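Local coordinates for citrate synthase (Thermotoga maritima, PDB 2P2W), which probably catalyses the condensation of acetyl-CoA with oxaloacetate and hydrolysis to citrate and CoA, a step of the tricarboxylic acid cycle, at residues Val93-Leu98 / Phe122-Leu126; Phe151-Phe156 / Leu310-Met316. One frame throughout, in Å; residues are numbered along the deposited sequence.

Contact 1 (Val93-Leu98 / Phe122-Leu126); sequences VLKIFL and FPTIL
The carbonyl O of Leu94 accepts the backbone N of Leu98 at 3.0 Å, a helical bond that sets these two leucines one turn apart, both directed at helix segment 122-126. Everything that meets across the contact is apolar. Ile125 is a knob in a hole made by Val93, Leu94, Phe97 and Leu98, and its two branches divide the work. Its CG2, placed anti to the backbone N, meets Val93 CG1 at 3.7 Å. On the other branch CG1 lies beside that N (chi1 -70°) and carries CD1 to Phe97 CB, 3.6 Å away. A beta-branched residue suits such a hole because it fills it in two directions at once. This single knob in its hole joins two helices of the largely helical citrate synthase fold, their segments inclined at 117° and their axes 10.0 Å apart at closest approach. Leu94 straddles Phe122 and Ile125: its CD2 lies over one face of the Phe122 ring, 4.0 Å from the centroid, in a CH-pi contact, while Leu94 CD1 touches Phe122 CE2 at 3.7 Å. Leu126 CD2 closes against Leu94 CG at 3.8 Å. Leu203 of helix 195-207 packs on Leu94 and Val326 of helix 317-337 on Phe122. Lys95 turns to the subunit interface, its NZ in a salt bridge with Asp92 of its own chain and a hydrogen bond with Ser197 OG of the second subunit.

Contact 2 (Phe151-Phe156 / Leu310-Met316); sequences FYYMMF and LGFPRNM
The Phe312 ring meets both Phe151 and Phe156, whose centroids lie on opposite sides of its plane. Phe156 presents an edge to one face, an edge-to-face stack with centroids 5.5 Å apart and planes at 61°. Phe151 lies nearly parallel to Phe312 but slid so far aside that the rings barely overlap; the nearest atoms, Phe151 CE2 and Phe312 CE1, are 3.5 Å apart. The methyl CE of Met155 adds a third neighbour, 3.7 Å from Phe312 CD1. Its chain is bent at both chi2 and chi3, a flexibility that lets methionine turn its methyl against the ring. There it also meets Met316 tip to tip, the two CE methyls 3.9 Å apart. Met316 SD sits at the edge of the Phe151 ring, 4.1 Å from Phe151 CZ, in a Met-aromatic contact. The aromatic cluster thus ties helix 147-156 to the turn between helices 299-309 and 317-337, and that turn begins with a Schellman motif. Gly311 takes the positive phi (97°) that ends the preceding helix, a backbone shape suited to a residue without a side chain, and its carbonyl O lies 3.8 Å from Phe156 CZ. In the next shell, Phe156 CD2 stands over the centre of the Tyr152 ring, 3.5 Å above its plane, which probably limits the rotation of Phe156. Leu320 of helix 317-337 touches both Phe151 and Phe312, and Leu166 of helix 163-173 packs on Phe312. Farther out, Arg314 makes salt bridges to Glu223 and Glu308.

Overall arrangement
From the N terminus the chain first closes contact 1, where helix 110-133 folds back on helix 90-98, with 23 residues between the two segments, about half of them helical. Helix 147-156 follows next, and contact 2 closes 153 residues later, 96 of them helical, when the loop before helix 317-337 reaches helix 147-156. The two contacts are therefore in series, neither nested nor crossed, with centres about 14 Å apart. They nevertheless touch: Pro123 and Thr124 pack on Met154, and Pro123 and Leu126 on Phe151. Helix 317-337 borders both, touching Phe122 of contact 1 and Phe151 and Phe312 of contact 2. Helix 299-309, which precedes the loop of contact 2, carries the predicted active-site residue Asp300.

Contact 1 (Val93-Leu98 / Phe122-Leu126)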
# COMPACT_ATOMS: atom_id res chain seq x y z
N VAL A 93 -3.91 12.42 5.09
CA VAL A 93 -5.19 13.05 4.79
C VAL A 93 -5.73 12.47 3.49
O VAL A 93 -6.91 12.13 3.38
CB VAL A 93 -5.03 14.58 4.66
CG1 VAL A 93 -6.32 15.21 4.15
CG2 VAL A 93 -4.66 15.18 6.01
N LEU A 94 -4.85 12.34 2.50
CA LEU A 94 -5.22 11.77 1.21
C LEU A 94 -5.73 10.33 1.38
O LEU A 94 -6.73 9.95 0.78
CB LEU A 94 -4.03 11.79 0.24
CG LEU A 94 -3.67 13.16 -0.36
CD1 LEU A 94 -2.33 13.07 -1.09
CD2 LEU A 94 -4.77 13.59 -1.31
N LYS A 95 -5.03 9.54 2.19
CA LYS A 95 -5.43 8.15 2.43
C LYS A 95 -6.87 8.09 2.94
O LYS A 95 -7.69 7.32 2.44
CB LYS A 95 -4.54 7.49 3.48
CG LYS A 95 -3.12 7.19 3.05
CD LYS A 95 -2.39 6.62 4.25
CE LYS A 95 -0.88 6.69 4.10
NZ LYS A 95 -0.24 6.31 5.38
N ILE A 96 -7.14 8.91 3.95
CA ILE A 96 -8.47 8.97 4.56
C ILE A 96 -9.57 9.23 3.54
O ILE A 96 -10.53 8.46 3.44
CB ILE A 96 -8.53 10.07 5.63
CG1 ILE A 96 -7.59 9.74 6.79
CG2 ILE A 96 -9.97 10.22 6.13
CD1 ILE A 96 -7.42 10.87 7.79
N PHE A 97 -9.43 10.31 2.79
CA PHE A 97 -10.50 10.67 1.85
C PHE A 97 -10.61 9.71 0.65
O PHE A 97 -11.61 9.66 -0.04
CB PHE A 97 -10.29 12.12 1.40
CG PHE A 97 -10.72 13.06 2.50
CD1 PHE A 97 -12.07 13.23 2.78
CD2 PHE A 97 -9.76 13.72 3.26
CE1 PHE A 97 -12.46 14.05 3.84
CE2 PHE A 97 -10.16 14.54 4.31
CZ PHE A 97 -11.51 14.70 4.61
N LEU A 98 -9.52 8.95 0.37
CA LEU A 98 -9.62 7.98 -0.73
C LEU A 98 -10.24 6.66 -0.27
O LEU A 98 -10.53 5.76 -1.04
CB LEU A 98 -8.22 7.69 -1.28
CG LEU A 98 -7.56 8.87 -2.00
CD1 LEU A 98 -6.31 8.45 -2.77
CD2 LEU A 98 -8.47 9.56 -3.02
N PHE A 122 -7.70 15.35 -5.95
CA PHE A 122 -6.52 15.44 -5.07
C PHE A 122 -6.27 16.85 -4.51
O PHE A 122 -6.13 17.02 -3.30
CB PHE A 122 -5.26 14.96 -5.81
CG PHE A 122 -4.79 13.58 -5.42
CD1 PHE A 122 -5.60 12.47 -5.60
CD2 PHE A 122 -3.51 13.39 -4.89
CE1 PHE A 122 -5.14 11.18 -5.27
CE2 PHE A 122 -3.05 12.12 -4.56
CZ PHE A 122 -3.87 11.01 -4.75
N PRO A 123 -6.21 17.87 -5.38
CA PRO A 123 -5.97 19.24 -4.90
C PRO A 123 -7.04 19.78 -3.96
O PRO A 123 -6.76 20.58 -3.07
CB PRO A 123 -5.90 20.05 -6.20
CG PRO A 123 -5.41 19.05 -7.21
CD PRO A 123 -6.22 17.83 -6.85
N THR A 124 -8.28 19.33 -4.16
CA THR A 124 -9.38 19.77 -3.32
C THR A 124 -9.20 19.21 -1.91
O THR A 124 -9.42 19.91 -0.92
CB THR A 124 -10.73 19.30 -3.89
OG1 THR A 124 -10.86 19.78 -5.23
CG2 THR A 124 -11.88 19.83 -3.04
N ILE A 125 -8.79 17.95 -1.83
CA ILE A 125 -8.56 17.32 -0.54
C ILE A 125 -7.48 18.10 0.22
O ILE A 125 -7.67 18.44 1.39
CB ILE A 125 -8.09 15.85 -0.71
CG1 ILE A 125 -9.25 14.99 -1.22
CG2 ILE A 125 -7.58 15.30 0.62
CD1 ILE A 125 -8.84 13.58 -1.61
N LEU A 126 -6.37 18.38 -0.46
CA LEU A 126 -5.27 19.10 0.16
C LEU A 126 -5.63 20.53 0.53
O LEU A 126 -5.35 20.98 1.65
CB LEU A 126 -4.06 19.12 -0.78
CG LEU A 126 -3.50 17.76 -1.22
CD1 LEU A 126 -2.24 17.97 -2.04
CD2 LEU A 126 -3.20 16.90 0.00

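Contact 2 (Phe151-Phe156 / Leu310-Met316)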
# COMPACT_ATOMS: atom_id res chain seq x y z
N PHE A 151 -5.87 24.87 -7.88
CA PHE A 151 -5.27 24.38 -6.65
C PHE A 151 -4.70 25.57 -5.89
O PHE A 151 -4.94 25.74 -4.70
CB PHE A 151 -4.16 23.37 -6.95
CG PHE A 151 -3.39 22.95 -5.73
CD1 PHE A 151 -4.05 22.59 -4.56
CD2 PHE A 151 -1.99 22.91 -5.75
CE1 PHE A 151 -3.34 22.19 -3.43
CE2 PHE A 151 -1.27 22.52 -4.62
CZ PHE A 151 -1.95 22.16 -3.46
N TYR A 152 -3.96 26.40 -6.60
CA TYR A 152 -3.35 27.57 -5.99
C TYR A 152 -4.41 28.51 -5.42
O TYR A 152 -4.23 29.08 -4.34
CB TYR A 152 -2.51 28.31 -7.03
CG TYR A 152 -1.53 29.30 -6.44
CD1 TYR A 152 -0.25 28.89 -6.06
CD2 TYR A 152 -1.88 30.63 -6.26
CE1 TYR A 152 0.66 29.80 -5.51
CE2 TYR A 152 -0.99 31.55 -5.71
CZ TYR A 152 0.28 31.13 -5.34
OH TYR A 152 1.16 32.04 -4.82
N TYR A 153 -5.53 28.64 -6.12
CA TYR A 153 -6.59 29.52 -5.66
C TYR A 153 -7.34 28.97 -4.44
O TYR A 153 -7.69 29.73 -3.54
CB TYR A 153 -7.59 29.81 -6.80
CG TYR A 153 -8.47 31.00 -6.51
CD1 TYR A 153 -8.04 32.29 -6.83
CD2 TYR A 153 -9.70 30.85 -5.87
CE1 TYR A 153 -8.81 33.41 -6.51
CE2 TYR A 153 -10.48 31.96 -5.55
CZ TYR A 153 -10.03 33.24 -5.87
OH TYR A 153 -10.78 34.34 -5.54
N MET A 154 -7.57 27.66 -4.40
CA MET A 154 -8.26 27.06 -3.26
C MET A 154 -7.36 27.12 -2.03
O MET A 154 -7.84 27.08 -0.90
CB MET A 154 -8.62 25.60 -3.54
CG MET A 154 -9.67 25.39 -4.63
SD MET A 154 -10.19 23.65 -4.70
CE MET A 154 -8.60 22.81 -4.90
N MET A 155 -6.06 27.23 -2.27
CA MET A 155 -5.09 27.30 -1.19
C MET A 155 -4.94 28.71 -0.62
O MET A 155 -5.07 28.93 0.58
CB MET A 155 -3.70 26.86 -1.67
CG MET A 155 -3.43 25.37 -1.67
SD MET A 155 -3.17 24.70 -0.02
CE MET A 155 -1.52 25.39 0.38
N PHE A 156 -4.69 29.67 -1.51
CA PHE A 156 -4.44 31.04 -1.11
C PHE A 156 -5.44 32.11 -1.53
O PHE A 156 -5.26 33.28 -1.22
CB PHE A 156 -3.05 31.45 -1.61
CG PHE A 156 -1.99 30.42 -1.35
CD1 PHE A 156 -1.62 30.09 -0.05
CD2 PHE A 156 -1.36 29.77 -2.41
CE1 PHE A 156 -0.64 29.14 0.20
CE2 PHE A 156 -0.37 28.81 -2.17
CZ PHE A 156 -0.01 28.50 -0.87
N LEU A 310 7.57 28.68 -3.04
CA LEU A 310 6.23 28.99 -3.56
C LEU A 310 5.21 29.17 -2.43
O LEU A 310 4.04 29.46 -2.65
CB LEU A 310 5.76 27.85 -4.46
CG LEU A 310 6.48 27.78 -5.79
CD1 LEU A 310 5.89 26.66 -6.68
CD2 LEU A 310 6.36 29.08 -6.60
N GLY A 311 5.66 28.89 -1.18
CA GLY A 311 4.80 29.17 -0.02
C GLY A 311 4.00 27.94 0.51
O GLY A 311 3.08 28.12 1.29
N PHE A 312 4.33 26.71 0.10
CA PHE A 312 3.61 25.54 0.59
C PHE A 312 4.22 24.98 1.88
O PHE A 312 5.43 25.06 2.08
CB PHE A 312 3.60 24.43 -0.47
CG PHE A 312 2.77 24.76 -1.67
CD1 PHE A 312 1.41 24.45 -1.69
CD2 PHE A 312 3.32 25.40 -2.77
CE1 PHE A 312 0.62 24.78 -2.79
CE2 PHE A 312 2.54 25.74 -3.88
CZ PHE A 312 1.18 25.42 -3.89
N PRO A 313 3.38 24.42 2.76
CA PRO A 313 3.83 23.84 4.03
C PRO A 313 4.72 22.63 3.73
O PRO A 313 4.42 21.85 2.83
CB PRO A 313 2.54 23.41 4.72
CG PRO A 313 1.33 23.71 3.88
CD PRO A 313 1.91 24.32 2.64
N ARG A 314 5.79 22.47 4.50
CA ARG A 314 6.72 21.36 4.30
C ARG A 314 6.05 19.98 4.39
O ARG A 314 6.43 19.03 3.71
CB ARG A 314 7.85 21.48 5.33
CG ARG A 314 8.68 22.74 5.08
CD ARG A 314 9.92 22.84 5.99
NE ARG A 314 10.73 24.00 5.59
CZ ARG A 314 11.87 24.23 6.25
NH1 ARG A 314 12.25 23.44 7.24
NH2 ARG A 314 12.64 25.26 5.89
N ASN A 315 5.06 19.85 5.29
CA ASN A 315 4.43 18.54 5.43
C ASN A 315 3.39 18.25 4.33
O ASN A 315 2.62 17.30 4.39
CB ASN A 315 3.83 18.40 6.84
CG ASN A 315 2.60 19.25 6.99
OD1 ASN A 315 2.46 20.31 6.39
ND2 ASN A 315 1.69 18.78 7.87
N MET A 316 3.39 19.14 3.30
CA MET A 316 2.57 18.89 2.11
C MET A 316 3.43 18.56 0.87
O MET A 316 2.92 18.20 -0.19
CB MET A 316 1.69 20.12 1.84
CG MET A 316 0.62 19.85 0.77
SD MET A 316 -0.13 21.35 0.13
CE MET A 316 -1.20 21.72 1.53